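PDB 1TWY: ABC transporter, periplasmic substrate-binding protein from Vibrio cholerae O1 biovar eltor, which probably serves as the periplasmic receptor that captures phosphate and delivers it to an ABC-type import system. Local coordinates for residues A[104-109]-A[213-218]; A[145-150]-A[198-203]; A[189-194]-A[202-207]. All coordinates share one frame; numbering follows the deposited sequence.

Contact 1: residues A[104-109]-A[213-218]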
loop_
_atom_site.group_PDB
_atom_site.type_symbol
_atom_site.label_atom_id
_atom_site.label_comp_id
_atom_site.label_asym_id
_atom_site.label_seq_id
_atom_site.Cartn_x
_atom_site.Cartn_y
_atom_site.Cartn_z
ATOM N N GLY A 104 -4.128 -4.310 -0.462
ATOM C CA GLY A 104 -3.452 -5.458 0.122
ATOM C C GLY A 104 -2.183 -5.825 -0.704
ATOM O O GLY A 104 -2.021 -5.365 -1.862
ATOM N N LEU A 105 -1.260 -6.518 -0.054
ATOM C CA LEU A 105 -0.079 -7.058 -0.665
ATOM C C LEU A 105 -0.129 -8.559 -0.578
ATOM O O LEU A 105 -0.535 -9.089 0.460
ATOM C CB LEU A 105 1.183 -6.563 0.079
ATOM C CG LEU A 105 1.524 -5.072 0.058
ATOM C CD1 LEU A 105 2.822 -4.847 0.826
ATOM C CD2 LEU A 105 1.791 -4.579 -1.296
ATOM N N ALA A 106 0.358 -9.234 -1.611
ATOM C CA ALA A 106 0.530 -10.691 -1.626
ATOM C C ALA A 106 1.966 -11.061 -1.663
ATOM O O ALA A 106 2.764 -10.389 -2.278
ATOM C CB ALA A 106 -0.127 -11.302 -2.946
ATOM N N ILE A 107 2.287 -12.097 -0.956
ATOM C CA ILE A 107 3.619 -12.711 -1.098
ATOM C C ILE A 107 3.542 -13.820 -2.113
ATOM O O ILE A 107 2.682 -14.706 -2.052
ATOM C CB ILE A 107 4.027 -13.306 0.277
ATOM C CG1 ILE A 107 3.864 -12.238 1.386
ATOM C CG2 ILE A 107 5.396 -13.876 0.199
ATOM C CD1 ILE A 107 4.747 -11.054 1.072
ATOM N N VAL A 108 4.465 -13.804 -3.059
ATOM C CA VAL A 108 4.402 -14.676 -4.174
ATOM C C VAL A 108 5.651 -15.536 -4.285
ATOM O O VAL A 108 6.746 -15.023 -4.068
ATOM C CB VAL A 108 4.068 -13.941 -5.460
ATOM C CG1 VAL A 108 2.623 -13.394 -5.369
ATOM C CG2 VAL A 108 4.995 -12.841 -5.802
ATOM N N VAL A 109 5.475 -16.812 -4.609
ATOM C CA VAL A 109 6.542 -17.731 -4.899
ATOM C C VAL A 109 6.329 -18.442 -6.218
ATOM O O VAL A 109 5.218 -18.364 -6.786
ATOM C CB VAL A 109 6.687 -18.814 -3.768
ATOM C CG1 VAL A 109 7.000 -18.068 -2.418
ATOM C CG2 VAL A 109 5.440 -19.714 -3.564
ATOM N N VAL A 213 2.126 -16.987 -10.921
ATOM C CA VAL A 213 2.799 -17.053 -9.606
ATOM C C VAL A 213 1.850 -17.692 -8.579
ATOM O O VAL A 213 0.642 -17.791 -8.844
ATOM C CB VAL A 213 3.218 -15.679 -9.031
ATOM C CG1 VAL A 213 4.162 -14.989 -9.919
ATOM C CG2 VAL A 213 2.068 -14.807 -8.820
ATOM N N LYS A 214 2.413 -18.152 -7.466
ATOM C CA LYS A 214 1.608 -18.722 -6.380
ATOM C C LYS A 214 1.617 -17.695 -5.204
ATOM O O LYS A 214 2.695 -17.466 -4.626
ATOM C CB LYS A 214 2.221 -20.097 -5.922
ATOM C CG LYS A 214 1.310 -20.823 -4.944
ATOM C CD LYS A 214 1.539 -22.284 -4.889
ATOM C CE LYS A 214 2.806 -22.506 -4.198
ATOM N NZ LYS A 214 2.779 -23.868 -3.337
ATOM N N ALA A 215 0.488 -17.135 -4.869
ATOM C CA ALA A 215 0.342 -16.290 -3.743
ATOM C C ALA A 215 0.164 -17.169 -2.527
ATOM O O ALA A 215 -0.617 -18.103 -2.578
ATOM C CB ALA A 215 -0.948 -15.459 -3.912
ATOM N N ILE A 216 0.932 -16.968 -1.481
ATOM C CA ILE A 216 0.865 -17.844 -0.309
ATOM C C ILE A 216 0.167 -17.171 0.866
ATOM O O ILE A 216 -0.167 -15.970 0.860
ATOM C CB ILE A 216 2.227 -18.324 0.094
ATOM C CG1 ILE A 216 3.103 -17.166 0.464
ATOM C CG2 ILE A 216 2.787 -19.150 -1.052
ATOM C CD1 ILE A 216 4.509 -17.662 1.073
ATOM N N GLN A 217 -0.176 -17.957 1.883
ATOM C CA GLN A 217 -0.726 -17.381 3.099
ATOM C C GLN A 217 0.320 -16.608 3.870
ATOM O O GLN A 217 1.514 -16.874 3.785
ATOM C CB GLN A 217 -1.254 -18.506 4.001
ATOM C CG GLN A 217 -2.431 -19.188 3.398
ATOM C CD GLN A 217 -2.795 -20.507 4.206
ATOM O OE1 GLN A 217 -1.948 -21.087 4.943
ATOM N NE2 GLN A 217 -3.993 -20.955 4.048
ATOM N N PHE A 218 -0.162 -15.690 4.674
ATOM C CA PHE A 218 0.605 -14.994 5.692
ATOM C C PHE A 218 -0.050 -15.240 7.039
ATOM O O PHE A 218 -1.242 -14.890 7.244
ATOM C CB PHE A 218 0.660 -13.489 5.425
ATOM C CG PHE A 218 1.593 -12.749 6.353
ATOM C CD1 PHE A 218 2.942 -12.972 6.297
ATOM C CD2 PHE A 218 1.101 -11.820 7.230
ATOM C CE1 PHE A 218 3.840 -12.272 7.079
ATOM C CE2 PHE A 218 1.980 -11.104 8.002
ATOM C CZ PHE A 218 3.323 -11.351 7.962
HETATM O O HOH W 1 0.008 -13.495 0.036
#
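The flat groups joining Ile107 and Val109 to Lys214 and Ile216 are peptide units. Ile216 N donates to Ile107 O at 2.9 Å, whereas Val109 N reaches Lys214 O at 2.9 Å from a direction tilted 20° off the plane of that peptide carbonyl. Lys214 N returns the bond to Val109 O, so Val109 and Lys214 form a hydrogen-bonded antiparallel pair. The neighbouring non-hydrogen-bonded pair is Val108 with Ala215, where Val108 CA sends its C-H toward Lys214 O across 3.3 Å. One face of this ladder carries Val108 and Ala215, and the other carries Val109 and Lys214. The pairing belongs to the mixed sheet of a periplasmic binding-protein lobe, in which strand 96-109 has strand 200-205 as a further antiparallel neighbour. Over CA 106-109 and CA 213-216 the two chain directions differ by 113°, and only two residue pairs are bridged. Where the ladder ends, a water takes over: it accepts from Ile107 N and donates to Ile216 O at 2.6 Å. Ile216 CG1 sits between its backbone N and carbonyl carbon (chi1 61°), lying 4.0 Å from Ile107 CB. The CG2 branch of Ile216 meets Val109 CG2 at 3.7 Å, the two side chains crossing at about a right angle. On the face of Val108 and Ala215, Val108 CG1 packs on Val213 CG2 at 3.8 Å. The aliphatic chain of Lys214 brushes Val109 CG2, while its NZ leads away to the carbonyl oxygens of Asn113 and Val115.

Contact 2: residues A[145-150]-A[198-203]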
loop_
_atom_site.group_PDB
_atom_site.type_symbol
_atom_site.label_atom_id
_atom_site.label_comp_id
_atom_site.label_asym_id
_atom_site.label_seq_id
_atom_site.Cartn_x
_atom_site.Cartn_y
_atom_site.Cartn_z
ATOM N N ALA A 145 16.264 -16.574 -3.342
ATOM C CA ALA A 145 16.557 -15.256 -4.021
ATOM C C ALA A 145 15.431 -14.297 -3.536
ATOM O O ALA A 145 14.233 -14.585 -3.763
ATOM C CB ALA A 145 16.542 -15.337 -5.541
ATOM N N VAL A 146 15.797 -13.316 -2.777
ATOM C CA VAL A 146 14.842 -12.333 -2.221
ATOM C C VAL A 146 14.715 -11.279 -3.251
ATOM O O VAL A 146 15.639 -10.692 -3.636
ATOM C CB VAL A 146 15.468 -11.689 -0.989
ATOM C CG1 VAL A 146 14.536 -10.671 -0.330
ATOM C CG2 VAL A 146 15.754 -12.779 0.043
ATOM N N VAL A 147 13.487 -10.930 -3.626
ATOM C CA VAL A 147 13.162 -9.902 -4.616
ATOM C C VAL A 147 12.327 -8.798 -3.955
ATOM O O VAL A 147 11.413 -9.039 -3.182
ATOM C CB VAL A 147 12.452 -10.467 -5.764
ATOM C CG1 VAL A 147 12.475 -9.367 -6.916
ATOM C CG2 VAL A 147 13.012 -11.761 -6.220
ATOM N N THR A 148 12.688 -7.539 -4.283
ATOM C CA THR A 148 12.108 -6.386 -3.791
ATOM C C THR A 148 11.807 -5.384 -4.931
ATOM O O THR A 148 12.114 -5.706 -6.097
ATOM C CB THR A 148 12.866 -5.830 -2.599
ATOM O OG1 THR A 148 12.052 -4.785 -2.015
ATOM C CG2 THR A 148 14.212 -5.196 -3.002
ATOM N N ARG A 149 11.336 -4.228 -4.652
ATOM C CA ARG A 149 11.053 -3.189 -5.623
ATOM C C ARG A 149 12.099 -2.058 -5.455
ATOM O O ARG A 149 12.943 -2.068 -4.531
ATOM C CB ARG A 149 9.608 -2.732 -5.409
ATOM C CG ARG A 149 8.552 -3.662 -5.902
ATOM C CD ARG A 149 8.494 -3.777 -7.456
ATOM N NE ARG A 149 8.197 -2.506 -8.000
ATOM C CZ ARG A 149 7.011 -1.938 -7.984
ATOM N NH1 ARG A 149 5.929 -2.651 -7.623
ATOM N NH2 ARG A 149 6.860 -0.708 -8.446
ATOM N N GLU A 150 12.020 -1.113 -6.382
ATOM C CA GLU A 150 12.872 0.027 -6.368
ATOM C C GLU A 150 12.681 0.863 -5.091
ATOM O O GLU A 150 11.602 0.890 -4.492
ATOM C CB GLU A 150 12.643 0.821 -7.641
ATOM C CG GLU A 150 11.339 1.547 -7.872
ATOM C CD GLU A 150 10.156 0.754 -8.321
ATOM O OE1 GLU A 150 10.133 -0.515 -8.341
ATOM O OE2 GLU A 150 9.010 1.378 -8.429
ATOM N N THR A 198 12.488 -20.726 -9.619
ATOM C CA THR A 198 12.007 -21.593 -8.532
ATOM C C THR A 198 12.405 -21.103 -7.116
ATOM O O THR A 198 11.689 -21.305 -6.173
ATOM C CB THR A 198 12.493 -23.048 -8.689
ATOM O OG1 THR A 198 13.879 -23.112 -8.875
ATOM C CG2 THR A 198 11.927 -23.691 -9.976
ATOM N N GLN A 199 13.572 -20.426 -7.045
ATOM C CA GLN A 199 14.129 -19.961 -5.778
ATOM C C GLN A 199 13.563 -18.644 -5.269
ATOM O O GLN A 199 13.871 -18.271 -4.166
ATOM C CB GLN A 199 15.644 -19.800 -5.891
ATOM C CG GLN A 199 16.230 -18.656 -6.788
ATOM C CD GLN A 199 16.529 -19.002 -8.235
ATOM O OE1 GLN A 199 15.810 -19.809 -8.792
ATOM N NE2 GLN A 199 17.561 -18.410 -8.847
ATOM N N ALA A 200 12.791 -17.895 -6.083
ATOM C CA ALA A 200 12.503 -16.537 -5.732
ATOM C C ALA A 200 11.248 -16.360 -4.873
ATOM O O ALA A 200 10.316 -17.148 -4.867
ATOM C CB ALA A 200 12.286 -15.703 -7.086
ATOM N N VAL A 201 11.301 -15.314 -4.056
ATOM C CA VAL A 201 10.167 -14.790 -3.329
ATOM C C VAL A 201 10.094 -13.352 -3.508
ATOM O O VAL A 201 11.104 -12.589 -3.633
ATOM C CB VAL A 201 10.211 -15.068 -1.793
ATOM C CG1 VAL A 201 11.463 -14.587 -1.135
ATOM C CG2 VAL A 201 8.907 -14.687 -1.047
ATOM N N GLY A 202 8.844 -12.901 -3.604
ATOM C CA GLY A 202 8.624 -11.496 -3.755
ATOM C C GLY A 202 7.244 -11.089 -3.255
ATOM O O GLY A 202 6.562 -11.860 -2.617
ATOM N N PHE A 203 6.922 -9.823 -3.475
ATOM C CA PHE A 203 5.613 -9.206 -3.040
ATOM C C PHE A 203 5.080 -8.396 -4.216
ATOM O O PHE A 203 5.836 -7.771 -4.988
ATOM C CB PHE A 203 5.712 -8.409 -1.774
ATOM C CG PHE A 203 6.694 -7.322 -1.786
ATOM C CD1 PHE A 203 8.022 -7.556 -1.451
ATOM C CD2 PHE A 203 6.344 -6.053 -2.219
ATOM C CE1 PHE A 203 8.978 -6.581 -1.546
ATOM C CE2 PHE A 203 7.346 -5.057 -2.315
ATOM C CZ PHE A 203 8.658 -5.343 -1.932
HETATM O O HOH W 2 5.684 -5.534 -6.773
#
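Ala145 and Ala200 head a parallel strand pair in an alpha/beta lobe: strand 182-184, helix 187-196 and strand 200-205 make a beta-alpha-beta crossover, with strand 145-149 lying between its two strands. The strand axes here come within 4.9 Å and differ by 23°. Among the backbone bonds, Val201 N gives to Ala145 O at 3.0 Å and Val147 N to Val201 O at 2.9 Å. Ala145 N also reaches Gln199 O, but from 52° above that carbonyl's plane; the same oxygen accepts from Trp134 NE1. Apolar contacts follow the ladder: Ala145 CB rests on Gln199 CG at 3.6 Å, and Val147 CG2 on Ala200 CB. Further along, the Phe203 ring replaces backbone pairing. Thr148 OG1, anti to its backbone N (chi1 -170°), lies at the ring's edge, 3.4 Å from Phe203 CZ, and Arg149 CG approaches Phe203 CE2 at 4.0 Å. Phe159 of helix 154-163 stacks on this ring. The polar side-chain interactions gather at the guanidinium: Arg149 grips Glu150 side-on through NE and NH2, one to each carboxylate oxygen, both by syn lone pairs. A water in the guanidinium plane accepts from Arg149 NH1 at 3.0 Å and donates to Phe203 O.

Contact 3: residues A[189-194]-A[202-207]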
loop_
_atom_site.group_PDB
_atom_site.type_symbol
_atom_site.label_atom_id
_atom_site.label_comp_id
_atom_site.label_asym_id
_atom_site.label_seq_id
_atom_site.Cartn_x
_atom_site.Cartn_y
_atom_site.Cartn_z
HETATM N N MSE A 189 7.014 -7.209 -13.653
HETATM C CA MSE A 189 8.411 -7.703 -13.781
HETATM C C MSE A 189 8.623 -8.614 -12.545
HETATM O O MSE A 189 9.288 -9.611 -12.634
HETATM C CB MSE A 189 9.448 -6.593 -13.838
HETATM C CG MSE A 189 10.846 -7.116 -13.993
HETATM SE SE MSE A 189 12.092 -5.650 -14.126
HETATM C CE MSE A 189 13.620 -6.656 -14.098
HETATM N N MSE A 190 8.044 -8.298 -11.406
HETATM C CA MSE A 190 8.122 -9.168 -10.252
HETATM C C MSE A 190 7.544 -10.537 -10.542
HETATM O O MSE A 190 8.118 -11.548 -10.177
HETATM C CB MSE A 190 7.408 -8.539 -9.068
HETATM C CG MSE A 190 7.312 -9.365 -7.853
HETATM SE SE MSE A 190 9.047 -9.476 -6.936
HETATM C CE MSE A 190 9.160 -8.029 -6.145
ATOM N N LYS A 191 6.308 -10.586 -11.078
ATOM C CA LYS A 191 5.738 -11.836 -11.430
ATOM C C LYS A 191 6.559 -12.615 -12.465
ATOM O O LYS A 191 6.710 -13.769 -12.237
ATOM C CB LYS A 191 4.338 -11.668 -11.928
ATOM C CG LYS A 191 3.374 -11.144 -10.865
ATOM C CD LYS A 191 1.844 -11.006 -11.386
ATOM C CE LYS A 191 1.695 -9.822 -12.291
ATOM N NZ LYS A 191 0.235 -9.835 -12.874
ATOM N N THR A 192 7.053 -11.960 -13.501
ATOM C CA THR A 192 7.878 -12.649 -14.488
ATOM C C THR A 192 9.119 -13.222 -13.822
ATOM O O THR A 192 9.487 -14.380 -14.125
ATOM C CB THR A 192 8.208 -11.687 -15.623
ATOM O OG1 THR A 192 6.938 -11.277 -16.185
ATOM C CG2 THR A 192 8.973 -12.387 -16.678
ATOM N N LEU A 193 9.759 -12.460 -12.959
ATOM C CA LEU A 193 10.938 -12.983 -12.251
ATOM C C LEU A 193 10.647 -14.157 -11.419
ATOM O O LEU A 193 11.322 -15.226 -11.491
ATOM C CB LEU A 193 11.665 -11.861 -11.492
ATOM C CG LEU A 193 13.078 -12.155 -11.062
ATOM C CD1 LEU A 193 14.062 -12.268 -12.231
ATOM C CD2 LEU A 193 13.541 -11.128 -10.103
ATOM N N VAL A 194 9.590 -14.096 -10.605
ATOM C CA VAL A 194 9.172 -15.197 -9.766
ATOM C C VAL A 194 8.836 -16.418 -10.614
ATOM O O VAL A 194 9.142 -17.538 -10.309
ATOM C CB VAL A 194 8.108 -14.783 -8.728
ATOM C CG1 VAL A 194 7.507 -15.925 -7.986
ATOM C CG2 VAL A 194 8.664 -13.829 -7.725
ATOM N N GLY A 202 8.844 -12.901 -3.604
ATOM C CA GLY A 202 8.624 -11.496 -3.755
ATOM C C GLY A 202 7.244 -11.089 -3.255
ATOM O O GLY A 202 6.562 -11.860 -2.617
ATOM N N PHE A 203 6.922 -9.823 -3.475
ATOM C CA PHE A 203 5.613 -9.206 -3.040
ATOM C C PHE A 203 5.080 -8.396 -4.216
ATOM O O PHE A 203 5.836 -7.771 -4.988
ATOM C CB PHE A 203 5.712 -8.409 -1.774
ATOM C CG PHE A 203 6.694 -7.322 -1.786
ATOM C CD1 PHE A 203 8.022 -7.556 -1.451
ATOM C CD2 PHE A 203 6.344 -6.053 -2.219
ATOM C CE1 PHE A 203 8.978 -6.581 -1.546
ATOM C CE2 PHE A 203 7.346 -5.057 -2.315
ATOM C CZ PHE A 203 8.658 -5.343 -1.932
ATOM N N ILE A 204 3.778 -8.355 -4.336
ATOM C CA ILE A 204 3.058 -7.602 -5.383
ATOM C C ILE A 204 1.743 -7.121 -4.790
ATOM O O ILE A 204 1.222 -7.628 -3.795
ATOM C CB ILE A 204 2.719 -8.461 -6.586
ATOM C CG1 ILE A 204 1.845 -9.722 -6.263
ATOM C CG2 ILE A 204 3.982 -8.910 -7.399
ATOM C CD1 ILE A 204 1.516 -10.498 -7.603
ATOM N N SER A 205 1.200 -6.074 -5.382
ATOM C CA SER A 205 -0.164 -5.661 -5.054
ATOM C C SER A 205 -1.147 -6.836 -5.245
ATOM O O SER A 205 -1.059 -7.609 -6.191
ATOM C CB SER A 205 -0.619 -4.538 -5.996
ATOM O OG SER A 205 0.413 -3.573 -6.282
ATOM N N ILE A 206 -2.091 -7.001 -4.298
ATOM C CA ILE A 206 -2.914 -8.164 -4.285
ATOM C C ILE A 206 -3.766 -8.303 -5.550
ATOM O O ILE A 206 -3.947 -9.421 -6.065
ATOM C CB ILE A 206 -3.774 -8.152 -2.977
ATOM C CG1 ILE A 206 -4.407 -9.489 -2.789
ATOM C CG2 ILE A 206 -4.851 -6.974 -3.032
ATOM C CD1 ILE A 206 -4.848 -9.676 -1.382
ATOM N N GLY A 207 -4.121 -7.163 -6.126
ATOM C CA GLY A 207 -4.866 -7.109 -7.388
ATOM C C GLY A 207 -4.112 -7.603 -8.591
ATOM O O GLY A 207 -4.733 -8.077 -9.554
#
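Met190 and Ile204 cross obliquely, and the side chain of Met190, present as selenomethionine, is what fills the gap between helix 189-194 and strand 202-205. Its CG stands anti to the backbone N (chi1 175°) and meets Ile204 CG2 at 3.4 Å, a carbon-carbon approach tighter than ordinary van der Waals contact. Bends at the next two torsions then fold the chain across the strand's backbone: SE lies 3.8 Å from Gly202 CA, and CE comes to 3.5 Å from Phe203 O. The selenium thus rests against a residue without a side chain, and the bond from Phe203 CA to CB points away from the helix. Phe203 N, near this selenium-bearing chain, is buried by the contact and has no hydrogen-bond partner in the model. Lys191 takes Ile204 differently, at about a right angle: its CG and CD both flank Ile204 CD1, with Lys191 CG at 3.8 Å. The aliphatic part of the lysine makes this contact, while NZ goes to a salt bridge with Asp210 and a hydrogen bond with Ser208 O. Val194 adds a looser touch, CG2 to Gly202 N at 4.2 Å. No hydrogen bond joins the two segments, so the contact is packing of a helix on a sheet, with the axes 8.7 Å apart and their directions at 143°. The helix is the connection of a beta-alpha-beta crossover and also lies over neighbouring strands, Met190 touching Val147 of strand 145-149 and Val184 of strand 182-184; on the strand side, Ile204 meets Val108 of strand 96-109.

Strand 200-205 ties the three contacts together. Contacts 2 and 3 share Gly202 and Phe203, and their centres are 8 Å apart; Met190 SE lies 3.4 Å from Val147 CG1 between them. Strand 96-109 of contact 1 pairs with the edge of strand 200-205 away from strand 145-149, through Ala106 N to Ile204 O at 2.8 Å and Val108 N to Gly202 O at 2.9 Å. The centre of contact 1 is 9 Å from that of contact 3 and 11 Å from that of contact 2. Phe159 of helix 154-163 touches Ile107 and stacks on Phe203; directly after that helix in the chain come Gly164 and Thr166 of the magnesium site. No phosphate is bound, so its pocket, probably between the lobes, cannot be located from these contacts.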